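Local coordinates for YfkN protein (Bacillus subtilis subsp. subtilis, PDB 3GVE) that belongs to the calcineurin-like metallophosphoesterase family and holds a manganese and a magnesium ion side by side in its metal centre, at residues P70-Y78 and I328-V339; A132-R142 and V187-E198. All coordinates share one frame; numbering follows the deposited sequence.

Interaction 1 of 2, residues P70-Y78 and I328-V339; sequences PLGEYAVKY and IQQTHQNTLEYV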
loop_
_atom_site.group_PDB
_atom_site.type_symbol
_atom_site.label_atom_id
_atom_site.label_comp_id
_atom_site.label_asym_id
_atom_site.label_seq_id
_atom_site.Cartn_x
_atom_site.Cartn_y
_atom_site.Cartn_z
ATOM N N PRO A 70 -8.449 -6.490 -3.483
ATOM C CA PRO A 70 -9.082 -7.595 -4.214
ATOM C C PRO A 70 -10.578 -7.420 -4.507
ATOM O O PRO A 70 -11.059 -8.053 -5.413
ATOM C CB PRO A 70 -8.815 -8.806 -3.308
ATOM C CG PRO A 70 -7.506 -8.471 -2.690
ATOM C CD PRO A 70 -7.604 -6.995 -2.384
ATOM N N LEU A 71 -11.280 -6.562 -3.778
ATOM C CA LEU A 71 -12.679 -6.285 -4.095
ATOM C C LEU A 71 -12.783 -5.546 -5.432
ATOM O O LEU A 71 -13.624 -5.861 -6.246
ATOM C CB LEU A 71 -13.362 -5.507 -2.965
ATOM C CG LEU A 71 -14.857 -5.278 -3.196
ATOM C CD1 LEU A 71 -15.652 -5.364 -1.895
ATOM C CD2 LEU A 71 -15.137 -3.984 -3.940
ATOM N N GLY A 72 -11.887 -4.594 -5.660
ATOM C CA GLY A 72 -11.830 -3.912 -6.938
ATOM C C GLY A 72 -11.469 -4.863 -8.067
ATOM O O GLY A 72 -11.988 -4.752 -9.164
ATOM N N GLU A 73 -10.562 -5.794 -7.780
ATOM C CA GLU A 73 -10.162 -6.832 -8.743
ATOM C C GLU A 73 -11.329 -7.761 -9.051
ATOM O O GLU A 73 -11.562 -8.120 -10.179
ATOM C CB GLU A 73 -9.050 -7.704 -8.166
ATOM C CG GLU A 73 -7.719 -7.087 -8.101
ATOM C CD GLU A 73 -6.742 -7.959 -7.295
ATOM O OE1 GLU A 73 -5.747 -7.402 -6.835
ATOM O OE2 GLU A 73 -6.984 -9.181 -7.097
ATOM N N TYR A 74 -12.056 -8.145 -8.015
ATOM C CA TYR A 74 -13.207 -9.006 -8.197
ATOM C C TYR A 74 -14.199 -8.372 -9.189
ATOM O O TYR A 74 -14.733 -9.024 -10.069
ATOM C CB TYR A 74 -13.891 -9.309 -6.847
ATOM C CG TYR A 74 -15.163 -10.097 -7.055
ATOM C CD1 TYR A 74 -15.122 -11.471 -7.208
ATOM C CD2 TYR A 74 -16.388 -9.462 -7.182
ATOM C CE1 TYR A 74 -16.252 -12.190 -7.440
ATOM C CE2 TYR A 74 -17.535 -10.184 -7.421
ATOM C CZ TYR A 74 -17.459 -11.544 -7.542
ATOM O OH TYR A 74 -18.596 -12.281 -7.784
ATOM N N ALA A 75 -14.437 -7.073 -9.051
ATOM C CA ALA A 75 -15.401 -6.413 -9.898
ATOM C C ALA A 75 -15.018 -6.433 -11.378
ATOM O O ALA A 75 -15.807 -6.778 -12.236
ATOM C CB ALA A 75 -15.655 -5.020 -9.422
ATOM N N VAL A 76 -13.771 -6.077 -11.642
ATOM C CA VAL A 76 -13.312 -6.063 -13.015
ATOM C C VAL A 76 -13.225 -7.478 -13.614
ATOM O O VAL A 76 -13.529 -7.663 -14.767
ATOM C CB VAL A 76 -12.014 -5.219 -13.178
ATOM C CG1 VAL A 76 -10.798 -5.931 -12.632
ATOM C CG2 VAL A 76 -11.808 -4.819 -14.617
ATOM N N LYS A 77 -12.840 -8.466 -12.818
ATOM C CA LYS A 77 -12.702 -9.821 -13.343
ATOM C C LYS A 77 -14.050 -10.506 -13.537
ATOM O O LYS A 77 -14.277 -11.109 -14.565
ATOM C CB LYS A 77 -11.793 -10.655 -12.441
ATOM C CG LYS A 77 -10.347 -10.225 -12.491
ATOM C CD LYS A 77 -9.478 -11.178 -11.695
ATOM C CE LYS A 77 -8.032 -10.752 -11.693
ATOM N NZ LYS A 77 -7.179 -11.805 -11.057
ATOM N N TYR A 78 -14.926 -10.417 -12.550
ATOM C CA TYR A 78 -16.195 -11.146 -12.582
ATOM C C TYR A 78 -17.380 -10.405 -13.193
ATOM O O TYR A 78 -18.336 -11.030 -13.597
ATOM C CB TYR A 78 -16.560 -11.655 -11.183
ATOM C CG TYR A 78 -15.722 -12.836 -10.749
ATOM C CD1 TYR A 78 -16.220 -14.138 -10.813
ATOM C CD2 TYR A 78 -14.425 -12.654 -10.306
ATOM C CE1 TYR A 78 -15.436 -15.206 -10.420
ATOM C CE2 TYR A 78 -13.654 -13.707 -9.933
ATOM C CZ TYR A 78 -14.166 -14.977 -9.983
ATOM O OH TYR A 78 -13.377 -16.022 -9.605
ATOM N N ILE A 328 -22.809 -3.947 0.340
ATOM C CA ILE A 328 -21.627 -4.606 -0.211
ATOM C C ILE A 328 -21.444 -6.074 0.194
ATOM O O ILE A 328 -20.620 -6.738 -0.348
ATOM C CB ILE A 328 -20.340 -3.815 0.177
ATOM C CG1 ILE A 328 -19.199 -4.114 -0.801
ATOM C CG2 ILE A 328 -19.941 -4.116 1.628
ATOM C CD1 ILE A 328 -19.454 -3.611 -2.224
ATOM N N GLN A 329 -22.219 -6.556 1.154
ATOM C CA GLN A 329 -21.996 -7.880 1.744
ATOM C C GLN A 329 -21.784 -9.012 0.739
ATOM O O GLN A 329 -20.828 -9.754 0.849
ATOM C CB GLN A 329 -23.147 -8.254 2.680
ATOM C CG GLN A 329 -22.977 -9.610 3.296
ATOM C CD GLN A 329 -23.785 -9.735 4.542
ATOM O OE1 GLN A 329 -23.512 -9.099 5.526
ATOM N NE2 GLN A 329 -24.814 -10.552 4.487
ATOM N N GLN A 330 -22.681 -9.138 -0.228
ATOM C CA GLN A 330 -22.582 -10.246 -1.190
ATOM C C GLN A 330 -21.283 -10.150 -1.987
ATOM O O GLN A 330 -20.603 -11.119 -2.187
ATOM C CB GLN A 330 -23.784 -10.308 -2.136
ATOM C CG GLN A 330 -23.835 -11.618 -2.940
ATOM C CD GLN A 330 -23.719 -12.848 -2.036
ATOM O OE1 GLN A 330 -24.552 -13.057 -1.169
ATOM N NE2 GLN A 330 -22.656 -13.632 -2.212
ATOM N N THR A 331 -20.961 -8.946 -2.432
ATOM C CA THR A 331 -19.719 -8.726 -3.172
ATOM C C THR A 331 -18.494 -9.034 -2.311
ATOM O O THR A 331 -17.544 -9.626 -2.758
ATOM C CB THR A 331 -19.624 -7.270 -3.665
ATOM O OG1 THR A 331 -20.738 -6.982 -4.509
ATOM C CG2 THR A 331 -18.327 -7.046 -4.445
ATOM N N HIS A 332 -18.543 -8.586 -1.072
ATOM C CA HIS A 332 -17.485 -8.867 -0.115
ATOM C C HIS A 332 -17.294 -10.376 0.073
ATOM O O HIS A 332 -16.188 -10.862 0.027
ATOM C CB HIS A 332 -17.802 -8.162 1.197
ATOM C CG HIS A 332 -16.882 -8.525 2.318
ATOM N ND1 HIS A 332 -15.541 -8.211 2.328
ATOM C CD2 HIS A 332 -17.121 -9.198 3.463
ATOM C CE1 HIS A 332 -14.998 -8.661 3.441
ATOM N NE2 HIS A 332 -15.936 -9.259 4.148
ATOM N N GLN A 333 -18.392 -11.103 0.243
ATOM C CA GLN A 333 -18.308 -12.566 0.396
ATOM C C GLN A 333 -17.800 -13.240 -0.871
ATOM O O GLN A 333 -17.020 -14.169 -0.793
ATOM C CB GLN A 333 -19.640 -13.149 0.860
ATOM C CG GLN A 333 -19.970 -12.688 2.266
ATOM C CD GLN A 333 -21.260 -13.228 2.786
ATOM O OE1 GLN A 333 -21.857 -14.107 2.189
ATOM N NE2 GLN A 333 -21.689 -12.712 3.914
ATOM N N ASN A 334 -18.194 -12.730 -2.027
ATOM C CA ASN A 334 -17.671 -13.233 -3.290
ATOM C C ASN A 334 -16.176 -12.960 -3.426
ATOM O O ASN A 334 -15.428 -13.749 -3.973
ATOM C CB ASN A 334 -18.432 -12.617 -4.480
ATOM C CG ASN A 334 -19.878 -13.093 -4.565
ATOM O OD1 ASN A 334 -20.270 -14.048 -3.921
ATOM N ND2 ASN A 334 -20.663 -12.412 -5.361
ATOM N N THR A 335 -15.754 -11.807 -2.923
ATOM C CA THR A 335 -14.345 -11.451 -2.925
ATOM C C THR A 335 -13.522 -12.377 -2.012
ATOM O O THR A 335 -12.438 -12.788 -2.365
ATOM C CB THR A 335 -14.148 -9.965 -2.555
ATOM O OG1 THR A 335 -14.784 -9.161 -3.550
ATOM C CG2 THR A 335 -12.676 -9.591 -2.499
ATOM N N LEU A 336 -14.054 -12.677 -0.840
ATOM C CA LEU A 336 -13.387 -13.628 0.037
ATOM C C LEU A 336 -13.166 -14.958 -0.690
ATOM O O LEU A 336 -12.107 -15.524 -0.606
ATOM C CB LEU A 336 -14.203 -13.859 1.299
ATOM C CG LEU A 336 -14.348 -12.705 2.282
ATOM C CD1 LEU A 336 -15.311 -13.080 3.392
ATOM C CD2 LEU A 336 -13.021 -12.232 2.872
ATOM N N GLU A 337 -14.171 -15.436 -1.410
ATOM C CA GLU A 337 -14.053 -16.699 -2.135
ATOM C C GLU A 337 -12.967 -16.574 -3.193
ATOM O O GLU A 337 -12.142 -17.448 -3.380
ATOM C CB GLU A 337 -15.393 -17.059 -2.767
ATOM C CG GLU A 337 -15.431 -18.392 -3.502
ATOM C CD GLU A 337 -16.812 -18.751 -4.044
ATOM O OE1 GLU A 337 -17.158 -19.949 -4.047
ATOM O OE2 GLU A 337 -17.552 -17.858 -4.489
ATOM N N TYR A 338 -12.985 -15.449 -3.889
ATOM C CA TYR A 338 -12.024 -15.158 -4.941
ATOM C C TYR A 338 -10.584 -15.157 -4.418
ATOM O O TYR A 338 -9.686 -15.705 -5.041
ATOM C CB TYR A 338 -12.381 -13.807 -5.572
ATOM C CG TYR A 338 -11.278 -13.149 -6.356
ATOM C CD1 TYR A 338 -10.806 -13.695 -7.528
ATOM C CD2 TYR A 338 -10.721 -11.969 -5.921
ATOM C CE1 TYR A 338 -9.792 -13.082 -8.234
ATOM C CE2 TYR A 338 -9.730 -11.367 -6.601
ATOM C CZ TYR A 338 -9.259 -11.905 -7.757
ATOM O OH TYR A 338 -8.249 -11.269 -8.430
ATOM N N VAL A 339 -10.380 -14.545 -3.266
ATOM C CA VAL A 339 -9.057 -14.421 -2.677
ATOM C C VAL A 339 -8.523 -15.743 -2.122
ATOM O O VAL A 339 -7.327 -15.999 -2.147
ATOM C CB VAL A 339 -9.081 -13.397 -1.543
ATOM C CG1 VAL A 339 -7.821 -13.456 -0.769
ATOM C CG2 VAL A 339 -9.294 -12.011 -2.116
#

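Interaction 2 of 2, residues A132-R142 and V187-E198; sequences ANVKTTSGENR and VQVQDIVESANE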
loop_
_atom_site.group_PDB
_atom_site.type_symbol
_atom_site.label_atom_id
_atom_site.label_comp_id
_atom_site.label_asym_id
_atom_site.label_seq_id
_atom_site.Cartn_x
_atom_site.Cartn_y
_atom_site.Cartn_z
ATOM N N ALA A 132 -12.722 17.635 -15.816
ATOM C CA ALA A 132 -12.636 18.704 -16.789
ATOM C C ALA A 132 -11.397 18.638 -17.658
ATOM O O ALA A 132 -11.385 19.239 -18.718
ATOM C CB ALA A 132 -12.706 20.067 -16.082
ATOM N N ASN A 133 -10.353 17.949 -17.211
ATOM C CA ASN A 133 -9.061 18.038 -17.905
ATOM C C ASN A 133 -8.665 16.889 -18.835
ATOM O O ASN A 133 -7.801 17.057 -19.672
ATOM C CB ASN A 133 -7.917 18.464 -16.945
ATOM C CG ASN A 133 -7.547 17.403 -15.887
ATOM O OD1 ASN A 133 -8.385 16.669 -15.387
ATOM N ND2 ASN A 133 -6.269 17.371 -15.526
ATOM N N VAL A 134 -9.307 15.736 -18.717
ATOM C CA VAL A 134 -9.064 14.662 -19.673
ATOM C C VAL A 134 -9.876 14.909 -20.941
ATOM O O VAL A 134 -11.067 15.100 -20.880
ATOM C CB VAL A 134 -9.398 13.263 -19.096
ATOM C CG1 VAL A 134 -9.038 12.160 -20.117
ATOM C CG2 VAL A 134 -8.639 13.043 -17.789
ATOM N N LYS A 135 -9.190 14.911 -22.078
ATOM C CA LYS A 135 -9.821 15.217 -23.356
ATOM C C LYS A 135 -9.582 14.123 -24.404
ATOM O O LYS A 135 -8.678 13.326 -24.285
ATOM C CB LYS A 135 -9.338 16.588 -23.843
ATOM C CG LYS A 135 -9.852 17.722 -22.946
ATOM C CD LYS A 135 -9.366 19.093 -23.402
ATOM C CE LYS A 135 -9.817 20.191 -22.474
ATOM N NZ LYS A 135 -9.409 21.510 -22.990
ATOM N N THR A 136 -10.437 14.095 -25.425
ATOM C CA THR A 136 -10.207 13.222 -26.565
ATOM C C THR A 136 -8.995 13.792 -27.314
ATOM O O THR A 136 -8.573 14.902 -27.050
ATOM C CB THR A 136 -11.419 13.175 -27.515
ATOM O OG1 THR A 136 -11.600 14.457 -28.102
ATOM C CG2 THR A 136 -12.716 12.768 -26.777
ATOM N N THR A 137 -8.462 13.005 -28.241
ATOM C CA THR A 137 -7.289 13.457 -29.002
ATOM C C THR A 137 -7.600 14.691 -29.842
ATOM O O THR A 137 -6.705 15.440 -30.176
ATOM C CB THR A 137 -6.667 12.341 -29.865
ATOM O OG1 THR A 137 -7.634 11.841 -30.788
ATOM C CG2 THR A 137 -6.144 11.208 -29.009
ATOM N N SER A 138 -8.869 14.930 -30.132
ATOM C CA SER A 138 -9.263 16.116 -30.879
ATOM C C SER A 138 -9.617 17.313 -29.996
ATOM O O SER A 138 -9.912 18.376 -30.478
ATOM C CB SER A 138 -10.423 15.787 -31.822
ATOM O OG SER A 138 -11.637 15.701 -31.117
ATOM N N GLY A 139 -9.603 17.119 -28.677
ATOM C CA GLY A 139 -9.793 18.212 -27.738
ATOM C C GLY A 139 -11.151 18.354 -27.058
ATOM O O GLY A 139 -11.419 19.332 -26.404
ATOM N N GLU A 140 -12.018 17.373 -27.232
ATOM C CA GLU A 140 -13.314 17.419 -26.579
ATOM C C GLU A 140 -13.206 16.885 -25.147
ATOM O O GLU A 140 -12.395 16.031 -24.880
ATOM C CB GLU A 140 -14.303 16.571 -27.369
ATOM C CG GLU A 140 -14.522 17.053 -28.805
ATOM C CD GLU A 140 -15.335 18.330 -28.904
ATOM O OE1 GLU A 140 -16.181 18.623 -28.067
ATOM O OE2 GLU A 140 -15.134 19.037 -29.882
ATOM N N ASN A 141 -14.042 17.366 -24.240
ATOM C CA ASN A 141 -14.042 16.769 -22.915
ATOM C C ASN A 141 -14.399 15.297 -23.023
ATOM O O ASN A 141 -15.382 14.953 -23.648
ATOM C CB ASN A 141 -15.024 17.478 -21.996
ATOM C CG ASN A 141 -14.524 18.822 -21.546
ATOM O OD1 ASN A 141 -14.987 19.848 -22.008
ATOM N ND2 ASN A 141 -13.578 18.813 -20.631
ATOM N N ARG A 142 -13.586 14.450 -22.404
ATOM C CA ARG A 142 -13.797 13.019 -22.433
ATOM C C ARG A 142 -14.870 12.580 -21.424
ATOM O O ARG A 142 -15.428 11.521 -21.554
ATOM C CB ARG A 142 -12.467 12.304 -22.155
ATOM C CG ARG A 142 -12.536 10.772 -22.193
ATOM C CD ARG A 142 -13.154 10.259 -23.499
ATOM N NE ARG A 142 -13.136 8.806 -23.584
ATOM C CZ ARG A 142 -13.955 8.018 -22.912
ATOM N NH1 ARG A 142 -14.845 8.534 -22.092
ATOM N NH2 ARG A 142 -13.883 6.710 -23.062
ATOM N N VAL A 187 -6.563 9.499 -25.286
ATOM C CA VAL A 187 -6.916 10.744 -24.613
ATOM C C VAL A 187 -5.657 11.541 -24.465
ATOM O O VAL A 187 -4.570 11.009 -24.690
ATOM C CB VAL A 187 -7.520 10.454 -23.217
ATOM C CG1 VAL A 187 -8.817 9.712 -23.309
ATOM C CG2 VAL A 187 -6.519 9.681 -22.278
ATOM N N GLN A 188 -5.855 12.773 -24.081
ATOM C CA GLN A 188 -4.757 13.659 -23.626
ATOM C C GLN A 188 -5.221 14.379 -22.357
ATOM O O GLN A 188 -6.431 14.354 -22.021
ATOM C CB GLN A 188 -4.436 14.745 -24.648
ATOM C CG GLN A 188 -5.508 15.769 -24.755
ATOM C CD GLN A 188 -5.396 16.704 -25.938
ATOM O OE1 GLN A 188 -6.063 16.522 -26.944
ATOM N NE2 GLN A 188 -4.581 17.758 -25.803
ATOM N N VAL A 189 -4.303 14.957 -21.600
ATOM C CA VAL A 189 -4.701 15.591 -20.356
ATOM C C VAL A 189 -4.161 17.003 -20.215
ATOM O O VAL A 189 -2.961 17.225 -20.221
ATOM C CB VAL A 189 -4.269 14.764 -19.112
ATOM C CG1 VAL A 189 -4.808 15.392 -17.838
ATOM C CG2 VAL A 189 -4.716 13.322 -19.227
ATOM N N GLN A 190 -5.082 17.938 -20.076
ATOM C CA GLN A 190 -4.784 19.336 -19.927
ATOM C C GLN A 190 -4.285 19.621 -18.509
ATOM O O GLN A 190 -4.725 19.005 -17.537
ATOM C CB GLN A 190 -6.052 20.128 -20.239
ATOM C CG GLN A 190 -5.927 21.638 -20.162
ATOM C CD GLN A 190 -7.245 22.337 -20.421
ATOM O OE1 GLN A 190 -8.307 21.777 -20.202
ATOM N NE2 GLN A 190 -7.174 23.584 -20.866
ATOM N N ASP A 191 -3.352 20.559 -18.421
ATOM C CA ASP A 191 -2.868 21.060 -17.143
ATOM C C ASP A 191 -4.045 21.389 -16.234
ATOM O O ASP A 191 -5.029 21.957 -16.660
ATOM C CB ASP A 191 -2.020 22.322 -17.358
ATOM C CG ASP A 191 -1.711 23.049 -16.061
ATOM O OD1 ASP A 191 -0.914 22.513 -15.298
ATOM O OD2 ASP A 191 -2.271 24.121 -15.820
ATOM N N ILE A 192 -3.898 21.034 -14.960
ATOM C CA ILE A 192 -4.953 21.255 -13.980
ATOM C C ILE A 192 -5.425 22.719 -13.882
ATOM O O ILE A 192 -6.604 22.980 -14.050
ATOM C CB ILE A 192 -4.563 20.674 -12.609
ATOM C CG1 ILE A 192 -4.531 19.151 -12.709
ATOM C CG2 ILE A 192 -5.550 21.120 -11.523
ATOM C CD1 ILE A 192 -3.895 18.470 -11.511
ATOM N N VAL A 193 -4.506 23.663 -13.627
ATOM C CA VAL A 193 -4.877 25.085 -13.532
ATOM C C VAL A 193 -5.504 25.615 -14.824
ATOM O O VAL A 193 -6.498 26.338 -14.808
ATOM C CB VAL A 193 -3.655 25.915 -13.074
ATOM C CG1 VAL A 193 -3.832 27.405 -13.270
ATOM C CG2 VAL A 193 -3.240 25.560 -11.638
ATOM N N GLU A 194 -4.907 25.245 -15.960
ATOM C CA GLU A 194 -5.415 25.697 -17.260
ATOM C C GLU A 194 -6.807 25.144 -17.537
ATOM O O GLU A 194 -7.672 25.876 -17.939
ATOM C CB GLU A 194 -4.476 25.305 -18.404
ATOM C CG GLU A 194 -3.185 26.079 -18.447
ATOM C CD GLU A 194 -2.209 25.531 -19.464
ATOM O OE1 GLU A 194 -2.636 24.806 -20.378
ATOM O OE2 GLU A 194 -1.008 25.823 -19.340
ATOM N N SER A 195 -7.083 23.945 -17.138
ATOM C CA SER A 195 -8.448 23.366 -17.242
ATOM C C SER A 195 -9.396 24.148 -16.389
ATOM O O SER A 195 -10.570 24.425 -16.786
ATOM C CB SER A 195 -8.413 21.850 -17.004
ATOM O OG SER A 195 -9.681 21.390 -16.633
ATOM N N ALA A 196 -8.978 24.483 -15.174
ATOM C CA ALA A 196 -9.836 25.253 -14.288
ATOM C C ALA A 196 -10.139 26.630 -14.883
ATOM O O ALA A 196 -11.283 27.052 -14.874
ATOM C CB ALA A 196 -9.189 25.395 -12.902
ATOM N N ASN A 197 -9.106 27.312 -15.390
ATOM C CA ASN A 197 -9.287 28.640 -15.946
ATOM C C ASN A 197 -10.165 28.643 -17.206
ATOM O O ASN A 197 -10.841 29.593 -17.460
ATOM C CB ASN A 197 -7.931 29.304 -16.167
ATOM C CG ASN A 197 -7.352 29.856 -14.887
ATOM O OD1 ASN A 197 -8.064 30.158 -13.962
ATOM N ND2 ASN A 197 -6.051 29.999 -14.855
ATOM N N GLU A 198 -10.160 27.550 -17.948
ATOM C CA GLU A 198 -10.986 27.411 -19.140
ATOM C C GLU A 198 -12.436 27.144 -18.760
ATOM O O GLU A 198 -13.359 27.627 -19.391
ATOM C CB GLU A 198 -10.420 26.260 -19.961
ATOM C CG GLU A 198 -11.150 25.854 -21.239
ATOM C CD GLU A 198 -10.473 24.647 -21.882
ATOM O OE1 GLU A 198 -9.348 24.776 -22.358
ATOM O OE2 GLU A 198 -11.042 23.564 -21.869
HETATM O O HOH W 1 -10.933 21.960 -19.255
#

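Interaction 1 of 2, residues P70-Y78 and I328-V339
Tyr-338 reaches from helix 322-340 across the flank of helix 70-85 and lodges as a knob among Glu-73, Tyr-74, Lys-77 and Tyr-78. Its CG stands anti to the backbone N (chi1 161°), which carries the ring outward until the hydroxyl lies between two charged groups. There Tyr-338 OH donates to Glu-73 OE2 at 2.8 Å and accepts from Lys-77 NZ at 2.9 Å. Both partners lie at the ring edge, near its plane, while the carboxylate stands almost perpendicular to the ring and is met on its anti side. Gripped twice, the hydroxyl holds the end of the side chain in place and links an acid to a base one turn apart. Tyr-78 brings CE2 to 3.7 Å from CD1 of Tyr-338, the two rings meeting obliquely.

Tyr-74 is a knob from the other helix, set among Thr-331, Asn-334, Thr-335 and Tyr-338. Asn-334 passes over one face of its ring, CB 3.4 Å from Tyr-74 CZ, and Thr-335 OG1 sits against Tyr-74 CB. That hydroxyl donates to Thr-331 O, which also takes the helical N-H of Thr-335 from its other face. Further along, Leu-71 fills a hole lined by Ile-328, Thr-331, His-332 and Thr-335, its CD1 meeting Ile-328 CG1 tip to tip at 3.9 Å. Back beside Tyr-338, Pro-70 CB presses tightly on Val-339 CG2 (3.5 Å).

The axes of the two helical segments approach to 9.2 Å and cross at 93°, a nearly perpendicular packing with knobs-into-holes contacts that joins the C-terminal helix 322-340 to helix 70-85 in this calcineurin-like phosphoesterase fold.

Interaction 2 of 2, residues A132-R142 and V187-E198
Asn-133 to Lys-135 run antiparallel to Gln-188 to Gln-190 as a two-stranded ribbon, with Val-134 opposite Val-189 in a non-hydrogen-bonded pair and Lys-135 opposite Gln-188 in a hydrogen-bonded one. Lys-135 N donates to Gln-188 O at 2.8 Å, nearly straight, and Gln-188 N returns a bond to Lys-135 O. Gln-190 N continues the ladder to Asn-133 O.

On one face, Val-134 CG1 leans on Val-187 CB at 3.9 Å, and Ile-175 and Met-176 of helix 175-178 cover this apolar side. Asn-133 holds CG between its backbone N and carbonyl carbon (chi1 69°), turning the amide toward the 187-198 segment: ND2 donates to Gln-190 O at 3.0 Å, nearly in line with that carbonyl, and also to Val-171 O, while OD1 accepts from Asn-131. Its CB packs on Ser-195 CB of the helix.

From the other face the extended Lys-135 chain reaches Glu-198, coming from the opposite direction. NZ forms a salt bridge to the syn lone pair of OE2 at 2.9 Å, and a weak bond to Gln-190 OE1. Gln-190 NE2 in turn meets Glu-198 OE1 at 2.9 Å from above the carboxylate plane. A water lies within hydrogen-bonding distance of Ala-132 O, Gln-190 OE1 and Ser-195 OG.

Lysine, glutamine and glutamate thus close a polar triangle over the ribbon, in which the lysine charge probably stabilises the carboxylate and ties the ribbon to the first turns of helix 192-205.

Interactions 1 and 2 lie in separate parts of the chain, their centres 33 Å apart and their nearest atoms about 14 Å apart, so they do not touch. In sequence, the ribbon formed by 132-142 and 187-198 is nested inside the much longer loop that the pairing of 70-78 with 328-339 closes. Interaction 2 approaches the surroundings of the metal centre: the side chain of Ile-192 is about 10 Å from the magnesium ion and about 14 Å from the manganese ion. Neither contact supplies a metal ligand; Asp-64, which is bound to both ions, precedes helix 70-85 by only a few residues, giving interaction 1 a close sequence connection to the site.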